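Local coordinates for carbohydrate binding module (PDB 4V1K), which probably binds plant cell-wall polysaccharides as a non-catalytic module of the family 9 glycoside hydrolase Cel9A in the Ruminococcus flavefaciens cellulosome, at residues Ile54-Gly59 with Trp116-Glu121; Phe33-Ser38 with Val127-Glu132; Ser64-Ala69 with Ser99-Thr104; Gly27-Asp32 with Gly107-Phe112. All coordinates share one frame; numbering follows the deposited sequence.

The four contacts show how strand pairing, loop packing and a loop-loop bridge combine in a two-sheet fold. Interactions 1 and 4 belong to one sheet, where strand 55-64 neighbours both 109-114 and 116-117. The centres of interactions 1 and 4 lie about 22 Å apart, on opposite sides of the chain's centre, yet they touch through Tyr57 and Phe112. Interaction 2 lays the loop that follows strand 25-29 over strand 121-131 of the second sheet, while interaction 3 joins two loops. Interactions 2, 3 and 4 cluster at one end, with centres 11 to 14 Å apart, and all three touch. Along the chain, interaction 3 is nested inside each of the others. The end with the exposed tryptophan is thus remote from the end where loops gather.

Interaction 1. Residues Ile54-Gly59 with Trp116-Glu121; sequences IGKYVG and WIDCDE
Trp116 and Tyr57 meet through their backbones, yet their rings leave on different faces of the sheet. The indole has Asp118 OD1 at its edge, in plane, where NE1 donates a hydrogen bond of 3.0 Å. One face of the Tyr57 ring carries the backbone N of Gly59, 3.5 Å above the plane and displaced toward the rim. The Tyr57 hydroxyl bonds to Gly113 O, and the ring lies nearly parallel to that of Phe112.

Asp118 works with both oxygens. OD1 holds the indole, while OD2 accepts from Lys56 N at 2.9 Å with a nearly straight 165° angle; both donors approach from above the carboxylate plane. The backbone NH of Asp118 returns a bond to Lys56 O, so the aspartate grips the backbone of Lys56 twice, at N and at O, and also limits rotation of the indole. Val58 and Trp116 form the hydrogen-bonded antiparallel pair, with Val58 N 3.0 Å from Trp116 O and the reverse bond completing it. On the Tyr57 face, Ile117 CD1 reaches Ile54 CG2 at 4.0 Å. Both isoleucines also touch Ile48 of the other sheet.

Buried isoleucines and Tyr57 on one face and the exposed Trp116 on the other, here touched by a bound butanetriol, are consistent with the aromatic platforms by which beta-sandwich carbohydrate-binding modules recognise glycans.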
loop_
_atom_site.group_PDB
_atom_site.type_symbol
_atom_site.label_atom_id
_atom_site.label_comp_id
_atom_site.label_asym_id
_atom_site.label_seq_id
_atom_site.Cartn_x
_atom_site.Cartn_y
_atom_site.Cartn_z
ATOM N N ILE A 54 4.734 -16.441 7.133
ATOM C CA ILE A 54 5.121 -15.044 7.106
ATOM C C ILE A 54 5.303 -14.429 8.483
ATOM O O ILE A 54 6.270 -13.714 8.700
ATOM C CB ILE A 54 4.109 -14.235 6.258
ATOM C CG1 ILE A 54 4.324 -14.599 4.784
ATOM C CG2 ILE A 54 4.271 -12.730 6.473
ATOM C CD1 ILE A 54 3.213 -14.195 3.872
ATOM N N GLY A 55 4.379 -14.694 9.397
ATOM C CA GLY A 55 4.411 -14.072 10.712
ATOM C C GLY A 55 3.953 -12.630 10.707
ATOM O O GLY A 55 3.053 -12.270 9.946
ATOM N N LYS A 56 4.541 -11.819 11.591
ATOM C CA LYS A 56 4.100 -10.443 11.766
ATOM C C LYS A 56 4.727 -9.451 10.792
ATOM O O LYS A 56 5.947 -9.456 10.545
ATOM C CB LYS A 56 4.339 -9.953 13.194
ATOM C CG LYS A 56 3.122 -10.198 14.071
ATOM C CD LYS A 56 3.256 -9.558 15.443
ATOM C CE LYS A 56 4.122 -10.358 16.376
ATOM N NZ LYS A 56 3.508 -11.659 16.765
ATOM N N TYR A 57 3.858 -8.605 10.285
ATOM C CA TYR A 57 4.182 -7.369 9.562
ATOM C C TYR A 57 3.852 -6.183 10.463
ATOM O O TYR A 57 2.813 -6.180 11.107
ATOM C CB TYR A 57 3.316 -7.275 8.284
ATOM C CG TYR A 57 3.118 -5.876 7.708
ATOM C CD1 TYR A 57 4.029 -5.326 6.795
ATOM C CD2 TYR A 57 2.023 -5.098 8.072
ATOM C CE1 TYR A 57 3.849 -4.051 6.286
ATOM C CE2 TYR A 57 1.838 -3.807 7.582
ATOM C CZ TYR A 57 2.733 -3.291 6.675
ATOM O OH TYR A 57 2.489 -2.015 6.193
ATOM N N VAL A 58 4.711 -5.166 10.446
ATOM C CA VAL A 58 4.432 -3.878 11.061
ATOM C C VAL A 58 4.783 -2.826 10.026
ATOM O O VAL A 58 5.871 -2.846 9.443
ATOM C CB VAL A 58 5.262 -3.628 12.321
ATOM C CG1 VAL A 58 4.906 -2.282 12.949
ATOM C CG2 VAL A 58 5.086 -4.750 13.332
ATOM N N GLY A 59 3.871 -1.889 9.789
ATOM C CA GLY A 59 4.134 -0.831 8.804
ATOM C C GLY A 59 3.011 0.177 8.721
ATOM O O GLY A 59 2.165 0.232 9.578
ATOM N N TRP A 116 8.858 -3.656 9.649
ATOM C CA TRP A 116 9.362 -4.968 10.075
ATOM C C TRP A 116 8.536 -6.036 9.426
ATOM O O TRP A 116 7.340 -5.852 9.248
ATOM C CB TRP A 116 9.239 -5.143 11.575
ATOM C CG TRP A 116 9.788 -6.440 12.102
ATOM C CD1 TRP A 116 9.071 -7.563 12.459
ATOM C CD2 TRP A 116 11.167 -6.751 12.341
ATOM N NE1 TRP A 116 9.934 -8.542 12.899
ATOM C CE2 TRP A 116 11.225 -8.065 12.821
ATOM C CE3 TRP A 116 12.358 -6.051 12.153
ATOM C CZ2 TRP A 116 12.429 -8.670 13.169
ATOM C CZ3 TRP A 116 13.561 -6.671 12.486
ATOM C CH2 TRP A 116 13.581 -7.965 12.991
ATOM N N ILE A 117 9.154 -7.150 9.064
ATOM C CA ILE A 117 8.386 -8.343 8.721
ATOM C C ILE A 117 9.225 -9.542 9.177
ATOM O O ILE A 117 10.446 -9.559 8.977
ATOM C CB ILE A 117 7.991 -8.366 7.206
ATOM C CG1 ILE A 117 7.035 -9.530 6.901
ATOM C CG2 ILE A 117 9.223 -8.373 6.316
ATOM C CD1 ILE A 117 6.277 -9.398 5.597
ATOM N N ASP A 118 8.580 -10.539 9.799
ATOM C CA ASP A 118 9.299 -11.670 10.395
ATOM C C ASP A 118 9.985 -12.499 9.291
ATOM O O ASP A 118 11.158 -12.772 9.364
ATOM C CB ASP A 118 8.345 -12.543 11.191
ATOM C CG ASP A 118 8.029 -12.017 12.602
ATOM O OD1 ASP A 118 8.848 -11.289 13.218
ATOM O OD2 ASP A 118 6.927 -12.365 13.114
ATOM N N CYS A 119 9.260 -12.861 8.251
ATOM C CA CYS A 119 9.842 -13.573 7.111
ATOM C C CYS A 119 10.535 -12.538 6.209
ATOM O O CYS A 119 9.881 -11.638 5.668
ATOM C CB CYS A 119 8.743 -14.300 6.351
ATOM S SG CYS A 119 9.307 -15.151 4.870
ATOM N N ASP A 120 11.814 -12.672 5.978
ATOM C CA ASP A 120 12.567 -11.548 5.364
ATOM C C ASP A 120 12.266 -11.313 3.876
ATOM O O ASP A 120 12.269 -10.172 3.381
ATOM C CB ASP A 120 14.065 -11.773 5.553
ATOM C CG ASP A 120 14.875 -10.518 5.407
ATOM O OD1 ASP A 120 14.559 -9.546 6.129
ATOM O OD2 ASP A 120 15.861 -10.505 4.617
ATOM N N GLU A 121 12.025 -12.405 3.182
ATOM C CA GLU A 121 11.833 -12.423 1.749
ATOM C C GLU A 121 10.383 -12.730 1.427
ATOM O O GLU A 121 9.821 -13.744 1.869
ATOM C CB GLU A 121 12.772 -13.437 1.086
ATOM C CG GLU A 121 14.229 -12.991 1.181
ATOM C CD GLU A 121 15.242 -13.907 0.524
ATOM O OE1 GLU A 121 14.948 -14.624 -0.450
ATOM O OE2 GLU A 121 16.399 -13.869 0.999
#

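Interaction 2. Residues Phe33-Ser38 with Val127-Glu132; sequences FGISSS and VVLKLE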
loop_
_atom_site.group_PDB
_atom_site.type_symbol
_atom_site.label_atom_id
_atom_site.label_comp_id
_atom_site.label_asym_id
_atom_site.label_seq_id
_atom_site.Cartn_x
_atom_site.Cartn_y
_atom_site.Cartn_z
ATOM N N PHE A 33 -3.068 1.716 -12.151
ATOM C CA PHE A 33 -4.370 1.094 -11.864
ATOM C C PHE A 33 -5.456 1.467 -12.874
ATOM O O PHE A 33 -6.397 0.709 -13.063
ATOM C CB PHE A 33 -4.879 1.514 -10.485
ATOM C CG PHE A 33 -4.059 0.992 -9.330
ATOM C CD1 PHE A 33 -2.898 1.661 -8.920
ATOM C CD2 PHE A 33 -4.447 -0.146 -8.636
ATOM C CE1 PHE A 33 -2.134 1.186 -7.865
ATOM C CE2 PHE A 33 -3.713 -0.599 -7.555
ATOM C CZ PHE A 33 -2.552 0.049 -7.174
ATOM N N GLY A 34 -5.371 2.655 -13.469
ATOM C CA GLY A 34 -6.399 3.135 -14.393
ATOM C C GLY A 34 -7.568 3.853 -13.731
ATOM O O GLY A 34 -8.604 4.040 -14.358
ATOM N N ILE A 35 -7.377 4.229 -12.466
ATOM C CA ILE A 35 -8.358 4.953 -11.651
ATOM C C ILE A 35 -8.662 6.359 -12.173
ATOM O O ILE A 35 -7.748 7.082 -12.589
ATOM C CB ILE A 35 -7.937 4.970 -10.143
ATOM C CG1 ILE A 35 -9.013 5.594 -9.259
ATOM C CG2 ILE A 35 -6.614 5.674 -9.917
ATOM C CD1 ILE A 35 -8.818 5.311 -7.787
ATOM N N SER A 36 -9.945 6.731 -12.147
ATOM C CA SER A 36 -10.389 8.079 -12.492
ATOM C C SER A 36 -10.347 8.999 -11.258
ATOM O O SER A 36 -10.534 8.562 -10.116
ATOM C CB SER A 36 -11.848 8.037 -13.016
ATOM O OG SER A 36 -12.441 9.331 -13.075
ATOM N N SER A 37 -10.149 10.281 -11.487
ATOM C CA SER A 37 -10.133 11.244 -10.389
ATOM C C SER A 37 -11.544 11.466 -9.799
ATOM O O SER A 37 -11.678 12.072 -8.756
ATOM C CB SER A 37 -9.505 12.556 -10.851
ATOM O OG SER A 37 -10.274 13.160 -11.867
ATOM N N SER A 38 -12.588 10.948 -10.441
ATOM C CA SER A 38 -13.957 10.994 -9.857
ATOM C C SER A 38 -14.162 9.984 -8.724
ATOM O O SER A 38 -15.101 10.097 -7.952
ATOM C CB SER A 38 -15.017 10.745 -10.933
ATOM O OG SER A 38 -14.952 9.423 -11.436
ATOM N N VAL A 127 -1.860 -5.533 -5.576
ATOM C CA VAL A 127 -2.320 -4.384 -4.809
ATOM C C VAL A 127 -3.722 -4.063 -5.346
ATOM O O VAL A 127 -3.924 -3.989 -6.562
ATOM C CB VAL A 127 -1.378 -3.167 -4.911
ATOM C CG1 VAL A 127 -1.911 -2.032 -4.035
ATOM C CG2 VAL A 127 0.056 -3.546 -4.537
ATOM N N VAL A 128 -4.679 -3.903 -4.426
ATOM C CA VAL A 128 -6.091 -3.701 -4.736
ATOM C C VAL A 128 -6.596 -2.397 -4.132
ATOM O O VAL A 128 -6.368 -2.140 -2.956
ATOM C CB VAL A 128 -6.958 -4.875 -4.219
ATOM C CG1 VAL A 128 -8.408 -4.715 -4.639
ATOM C CG2 VAL A 128 -6.440 -6.196 -4.772
ATOM N N LEU A 129 -7.245 -1.581 -4.959
ATOM C CA LEU A 129 -7.962 -0.398 -4.493
ATOM C C LEU A 129 -9.450 -0.706 -4.495
ATOM O O LEU A 129 -10.005 -1.152 -5.522
ATOM C CB LEU A 129 -7.661 0.801 -5.397
ATOM C CG LEU A 129 -6.210 1.169 -5.670
ATOM C CD1 LEU A 129 -6.141 2.396 -6.606
ATOM C CD2 LEU A 129 -5.455 1.448 -4.384
ATOM N N LYS A 130 -10.095 -0.533 -3.352
ATOM C CA LYS A 130 -11.564 -0.612 -3.250
ATOM C C LYS A 130 -12.135 0.810 -3.202
ATOM O O LYS A 130 -11.584 1.678 -2.543
ATOM C CB LYS A 130 -11.962 -1.378 -1.982
ATOM C CG LYS A 130 -11.436 -2.820 -1.905
ATOM C CD LYS A 130 -12.017 -3.565 -0.704
ATOM C CE LYS A 130 -11.605 -5.033 -0.696
ATOM N NZ LYS A 130 -12.365 -5.849 0.299
ATOM N N LEU A 131 -13.242 1.039 -3.906
ATOM C CA LEU A 131 -13.816 2.360 -4.049
ATOM C C LEU A 131 -15.174 2.504 -3.380
ATOM O O LEU A 131 -15.879 1.515 -3.197
ATOM C CB LEU A 131 -14.023 2.645 -5.541
ATOM C CG LEU A 131 -12.847 2.365 -6.453
ATOM C CD1 LEU A 131 -13.209 2.636 -7.896
ATOM C CD2 LEU A 131 -11.645 3.189 -6.038
ATOM N N GLU A 132 -15.539 3.763 -3.154
ATOM C CA GLU A 132 -16.776 4.194 -2.521
ATOM C C GLU A 132 -17.721 4.511 -3.654
ATOM O O GLU A 132 -18.501 3.670 -4.089
ATOM C CB GLU A 132 -16.478 5.509 -1.795
ATOM C CG GLU A 132 -17.309 5.827 -0.567
ATOM C CD GLU A 132 -17.302 7.312 -0.259
ATOM O OE1 GLU A 132 -16.264 7.833 0.215
ATOM O OE2 GLU A 132 -18.344 7.951 -0.508
#
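Phe33 and Leu129 are the closest backbone positions of this contact, and even their CA atoms stand 8.3 Å apart. Residues 127-131 run as a strand, whereas 33-38 form an irregular loop, turned at Gly34 by a positive phi of 87°. The two backbones therefore do not pair, and side chains fill the interval between them.

Leu129 lies over one face of the Phe33 ring. Its CD1 sits 3.8 Å from the ring centroid, close enough to the ring normal for a CH-pi contact, and its CG is 3.6 Å from Phe33 CE2. The two side chains cross at about a right angle. CG1 of Val127 comes instead at the edge of the same ring, in its plane, 3.8 Å from CZ, and the Val127 carbonyl oxygen also lies near that plane, beside CE2. The phenyl is thus met from a face and from its rim. Farther along, Ile35 points toward the strand with CG1 anti to the backbone N (chi1 -174°), and its CD1 touches both leucines: 4.1 Å from Leu129 CD1 and 3.9 Å from Leu131 CD2. Leu131 and Ile35 run antiparallel, flank to flank.

Phe33 also touches Ile8, and Ile35 touches Ile41, so strands on both flanks of 121-131 share the loop. The attachment across these segments is apolar, which is consistent with burial of hydrocarbon being the main hold between them.

Interaction 3. Residues Ser64-Ala69 with Ser99-Thr104; sequences STTDSA and SSIIQT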
loop_
_atom_site.group_PDB
_atom_site.type_symbol
_atom_site.label_atom_id
_atom_site.label_comp_id
_atom_site.label_asym_id
_atom_site.label_seq_id
_atom_site.Cartn_x
_atom_site.Cartn_y
_atom_site.Cartn_z
ATOM N N SER A 64 0.347 10.282 -1.993
ATOM C CA SER A 64 0.270 11.620 -2.551
ATOM C C SER A 64 -1.133 12.220 -2.289
ATOM O O SER A 64 -2.128 11.512 -2.380
ATOM C CB SER A 64 0.512 11.601 -4.071
ATOM O OG SER A 64 1.804 11.086 -4.372
ATOM N N THR A 65 -1.184 13.529 -2.001
ATOM C CA THR A 65 -2.426 14.257 -1.852
ATOM C C THR A 65 -2.369 15.576 -2.608
ATOM O O THR A 65 -1.280 16.041 -3.003
ATOM C CB THR A 65 -2.792 14.569 -0.375
ATOM O OG1 THR A 65 -1.953 15.636 0.068
ATOM C CG2 THR A 65 -2.681 13.362 0.509
ATOM N N THR A 66 -3.525 16.232 -2.698
ATOM C CA THR A 66 -3.628 17.560 -3.317
ATOM C C THR A 66 -3.449 18.689 -2.279
ATOM O O THR A 66 -3.594 19.865 -2.645
ATOM C CB THR A 66 -5.000 17.698 -3.994
ATOM O OG1 THR A 66 -6.020 17.496 -3.032
ATOM C CG2 THR A 66 -5.163 16.651 -5.091
ATOM N N ASP A 67 -3.134 18.349 -1.015
ATOM C CA ASP A 67 -3.045 19.455 -0.018
ATOM C C ASP A 67 -1.668 19.931 0.261
ATOM O O ASP A 67 -0.825 19.374 0.995
ATOM C CB ASP A 67 -3.690 19.213 1.294
ATOM C CG ASP A 67 -3.845 20.515 2.113
ATOM O OD1 ASP A 67 -3.528 21.733 1.694
ATOM O OD2 ASP A 67 -4.323 20.256 3.230
ATOM N N SER A 68 -1.426 21.056 -0.389
ATOM C CA SER A 68 -0.127 21.704 -0.241
ATOM C C SER A 68 0.261 22.098 1.201
ATOM O O SER A 68 1.453 22.095 1.544
ATOM C CB SER A 68 -0.054 22.928 -1.131
ATOM O OG SER A 68 -1.028 23.897 -0.729
ATOM N N ALA A 69 -0.706 22.447 2.043
ATOM C CA ALA A 69 -0.394 22.836 3.427
ATOM C C ALA A 69 0.241 21.718 4.226
ATOM O O ALA A 69 0.973 21.991 5.195
ATOM C CB ALA A 69 -1.645 23.335 4.148
ATOM N N SER A 99 -8.996 10.128 2.045
ATOM C CA SER A 99 -9.586 9.706 0.769
ATOM C C SER A 99 -10.084 10.910 -0.052
ATOM O O SER A 99 -9.996 10.904 -1.286
ATOM C CB SER A 99 -10.684 8.655 0.971
ATOM O OG SER A 99 -11.767 9.170 1.696
ATOM N N SER A 100 -10.558 11.965 0.625
ATOM C CA SER A 100 -11.082 13.112 -0.102
ATOM C C SER A 100 -10.007 13.937 -0.838
ATOM O O SER A 100 -10.358 14.709 -1.730
ATOM C CB SER A 100 -11.921 13.989 0.826
ATOM O OG SER A 100 -11.065 14.709 1.639
ATOM N N ILE A 101 -8.723 13.749 -0.497
ATOM C CA ILE A 101 -7.639 14.545 -1.083
ATOM C C ILE A 101 -6.532 13.700 -1.723
ATOM O O ILE A 101 -5.509 14.255 -2.152
ATOM C CB ILE A 101 -7.023 15.541 -0.073
ATOM C CG1 ILE A 101 -6.501 14.805 1.150
ATOM C CG2 ILE A 101 -8.026 16.648 0.268
ATOM C CD1 ILE A 101 -5.652 15.634 2.087
ATOM N N ILE A 102 -6.744 12.395 -1.877
ATOM C CA ILE A 102 -5.748 11.587 -2.625
ATOM C C ILE A 102 -5.526 12.164 -4.039
ATOM O O ILE A 102 -6.514 12.469 -4.775
ATOM C CB ILE A 102 -6.118 10.084 -2.668
ATOM C CG1 ILE A 102 -5.916 9.472 -1.273
ATOM C CG2 ILE A 102 -5.308 9.314 -3.709
ATOM C CD1 ILE A 102 -6.381 8.035 -1.099
ATOM N N GLN A 103 -4.239 12.232 -4.417
ATOM C CA GLN A 103 -3.857 12.714 -5.735
ATOM C C GLN A 103 -3.496 11.518 -6.610
ATOM O O GLN A 103 -2.438 10.914 -6.466
ATOM C CB GLN A 103 -2.668 13.692 -5.642
ATOM C CG GLN A 103 -2.126 14.122 -7.002
ATOM C CD GLN A 103 -3.150 14.862 -7.836
ATOM O OE1 GLN A 103 -4.076 14.252 -8.362
ATOM N NE2 GLN A 103 -2.957 16.187 -8.013
ATOM N N THR A 104 -4.412 11.148 -7.507
ATOM C CA THR A 104 -4.151 10.065 -8.467
ATOM C C THR A 104 -3.487 10.519 -9.766
ATOM O O THR A 104 -3.004 9.678 -10.561
ATOM C CB THR A 104 -5.452 9.316 -8.848
ATOM O OG1 THR A 104 -6.386 10.203 -9.470
ATOM C CG2 THR A 104 -6.079 8.685 -7.627
#
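A single beta bridge between Thr65 and Ile102, with an ST turn beginning at the same threonine, joins two loops of the module. Ser64 O accepts from Gln103 N at 3.0 Å; the bond is almost straight at the hydrogen, 175°, but the donor stands above the carbonyl plane. On the other side of the bridge, Thr66 N donates to Ile101 O at 2.9 Å, nearly along the C=O axis. The same oxygen is also 3.1 Å from Thr65 CA, a CA-H...O contact.

OG1 of Thr65 lies between the backbone N and the carbonyl carbon (chi1 75°), where it accepts from Asp67 N at 3.2 Å and closes the turn. Ile101 and Thr65 extend side by side, with Ile101 CD1 3.9 Å from Thr65 CB. The Gln103 chain bends at chi2 (62°), which sets CD 3.8 Å from Thr66 CG2; NE2 is 3.7 Å from the same methyl, while OE1 accepts from Gln105 N. The carbonyl oxygen of Gln103 is buried here without a polar partner.

The bridge lies at the surface, where the loop leaving strand 55-64 meets the one running from helix 96-99 to strand 109-114. Ser64, at the end of strand 55-64, accepts from Glu109 N through OG, and Ile102 packs on Tyr30.

Interaction 4. Residues Gly27-Asp32 with Gly107-Phe112; sequences GFSYKD and GGEIKF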
loop_
_atom_site.group_PDB
_atom_site.type_symbol
_atom_site.label_atom_id
_atom_site.label_comp_id
_atom_site.label_asym_id
_atom_site.label_seq_id
_atom_site.Cartn_x
_atom_site.Cartn_y
_atom_site.Cartn_z
ATOM N N GLY A 27 6.680 2.097 -3.572
ATOM C CA GLY A 27 5.716 2.914 -4.275
ATOM C C GLY A 27 5.089 2.277 -5.512
ATOM O O GLY A 27 5.771 1.557 -6.248
ATOM N N PHE A 28 3.799 2.593 -5.727
ATOM C CA PHE A 28 3.054 2.228 -6.934
ATOM C C PHE A 28 2.304 3.439 -7.456
ATOM O O PHE A 28 1.576 4.105 -6.714
ATOM C CB PHE A 28 2.098 1.074 -6.669
ATOM C CG PHE A 28 2.764 -0.125 -6.086
ATOM C CD1 PHE A 28 3.378 -1.060 -6.929
ATOM C CD2 PHE A 28 2.811 -0.313 -4.709
ATOM C CE1 PHE A 28 4.016 -2.162 -6.404
ATOM C CE2 PHE A 28 3.464 -1.417 -4.193
ATOM C CZ PHE A 28 4.059 -2.327 -5.041
ATOM N N SER A 29 2.533 3.769 -8.724
ATOM C CA SER A 29 1.884 4.912 -9.342
ATOM C C SER A 29 0.383 4.635 -9.539
ATOM O O SER A 29 -0.003 3.579 -10.060
ATOM C CB SER A 29 2.534 5.255 -10.712
ATOM O OG SER A 29 3.937 5.530 -10.614
ATOM N N TYR A 30 -0.470 5.589 -9.151
ATOM C CA TYR A 30 -1.909 5.409 -9.353
ATOM C C TYR A 30 -2.272 5.202 -10.842
ATOM O O TYR A 30 -3.227 4.476 -11.141
ATOM C CB TYR A 30 -2.700 6.565 -8.778
ATOM C CG TYR A 30 -2.813 6.529 -7.258
ATOM C CD1 TYR A 30 -3.515 5.482 -6.590
ATOM C CD2 TYR A 30 -2.282 7.559 -6.484
ATOM C CE1 TYR A 30 -3.641 5.461 -5.198
ATOM C CE2 TYR A 30 -2.424 7.552 -5.101
ATOM C CZ TYR A 30 -3.097 6.516 -4.456
ATOM O OH TYR A 30 -3.254 6.519 -3.066
ATOM N N LYS A 31 -1.513 5.806 -11.753
ATOM C CA LYS A 31 -1.802 5.642 -13.161
ATOM C C LYS A 31 -1.737 4.162 -13.619
ATOM O O LYS A 31 -2.407 3.777 -14.605
ATOM C CB LYS A 31 -0.898 6.538 -14.019
ATOM C CG LYS A 31 0.560 6.168 -14.013
ATOM C CD LYS A 31 1.336 6.960 -15.054
ATOM C CE LYS A 31 2.828 7.018 -14.715
ATOM N NZ LYS A 31 3.546 7.988 -15.602
ATOM N N ASP A 32 -0.985 3.323 -12.887
ATOM C CA ASP A 32 -0.884 1.906 -13.226
ATOM C C ASP A 32 -2.206 1.163 -13.011
ATOM O O ASP A 32 -2.434 0.100 -13.641
ATOM C CB ASP A 32 0.200 1.192 -12.429
ATOM C CG ASP A 32 1.649 1.627 -12.808
ATOM O OD1 ASP A 32 1.867 2.512 -13.633
ATOM O OD2 ASP A 32 2.587 1.031 -12.238
ATOM N N GLY A 107 1.485 11.789 -11.569
ATOM C CA GLY A 107 2.478 10.876 -11.001
ATOM C C GLY A 107 2.226 10.487 -9.536
ATOM O O GLY A 107 3.107 9.882 -8.905
ATOM N N GLY A 108 1.061 10.856 -8.964
ATOM C CA GLY A 108 0.751 10.470 -7.600
ATOM C C GLY A 108 0.925 8.973 -7.361
ATOM O O GLY A 108 0.638 8.152 -8.255
ATOM N N GLU A 109 1.309 8.633 -6.131
ATOM C CA GLU A 109 1.595 7.262 -5.725
ATOM C C GLU A 109 0.909 6.865 -4.405
ATOM O O GLU A 109 0.741 7.704 -3.501
ATOM C CB GLU A 109 3.115 7.051 -5.509
ATOM C CG GLU A 109 3.951 7.185 -6.771
ATOM C CD GLU A 109 5.419 6.897 -6.600
ATOM O OE1 GLU A 109 5.830 6.369 -5.543
ATOM O OE2 GLU A 109 6.168 7.152 -7.581
ATOM N N ILE A 110 0.647 5.555 -4.284
ATOM C CA ILE A 110 0.397 4.893 -3.027
ATOM C C ILE A 110 1.691 4.208 -2.601
ATOM O O ILE A 110 2.382 3.575 -3.426
ATOM C CB ILE A 110 -0.814 3.897 -3.133
ATOM C CG1 ILE A 110 -1.133 3.241 -1.789
ATOM C CG2 ILE A 110 -0.571 2.796 -4.177
ATOM C CD1 ILE A 110 -1.735 4.164 -0.776
ATOM N N LYS A 111 2.036 4.347 -1.322
ATOM C CA LYS A 111 3.300 3.812 -0.762
ATOM C C LYS A 111 3.015 2.823 0.385
ATOM O O LYS A 111 2.250 3.126 1.309
ATOM C CB LYS A 111 4.210 4.961 -0.305
ATOM C CG LYS A 111 4.595 5.908 -1.439
ATOM C CD LYS A 111 6.070 6.197 -1.493
ATOM C CE LYS A 111 6.376 7.229 -2.545
ATOM N NZ LYS A 111 7.629 6.864 -3.254
ATOM N N PHE A 112 3.617 1.642 0.278
ATOM C CA PHE A 112 3.475 0.528 1.233
ATOM C C PHE A 112 4.748 0.474 2.063
ATOM O O PHE A 112 5.826 0.097 1.571
ATOM C CB PHE A 112 3.255 -0.769 0.441
ATOM C CG PHE A 112 3.293 -2.037 1.257
ATOM C CD1 PHE A 112 2.402 -2.241 2.296
ATOM C CD2 PHE A 112 4.173 -3.060 0.920
ATOM C CE1 PHE A 112 2.408 -3.441 3.005
ATOM C CE2 PHE A 112 4.195 -4.243 1.632
ATOM C CZ PHE A 112 3.310 -4.423 2.665
HETATM O O HOH W 1 4.876 8.102 -9.901
HETATM O O HOH W 2 0.333 8.029 -11.051
#
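Phe28 and Ile110 form the hydrogen-bonded pair at the centre of this antiparallel contact: Phe28 N reaches Ile110 O at 2.9 Å, and Ile110 N reaches Phe28 O at 3.0 Å. One step on, Tyr30 N donates to Gly108 O at 2.9 Å, a nearly straight bond of 168°. Gly27 with Lys111 and Ser29 with Glu109 are the non-hydrogen-bonded pairs on either side of the central one.

The Tyr30 ring then turns back across the partner strand. CG, anti to the carbonyl carbon (chi1 -76°), starts the ring toward Gly108, whose O is 3.9 Å from Tyr30 CG. One face of the ring lies under Ile110 N, which is 3.7 Å above the plane and offset toward the rim. Its CZ meets Ile110 CB at 3.7 Å, the two side chains crossing at about a right angle. The hydroxyl at the far end bonds to Thr63 OG1. Phe28 CB rests on Ile110 CG2, and the Phe28 ring continues to Ile124 and Val127 of the facing sheet.

On the face bearing Ser29, Glu109 and Lys111, Glu109 divides its oxygens. OE1 receives Lys111 NZ in a 3.0 Å salt bridge on the syn side, 34° out of the carboxylate plane. A water accepts a hydrogen bond from Ser29 OG (2.8 Å from the water oxygen) and donates to Glu109 OE2 and Gly107 O. A second water links Lys31 N to Gly108 O, giving that carbonyl two donors.

The two faces therefore differ in chemistry: aromatic and aliphatic groups line the sandwich interior, while a Glu109-Lys111 ion pair whose second carboxylate oxygen is hydrated lies on the other.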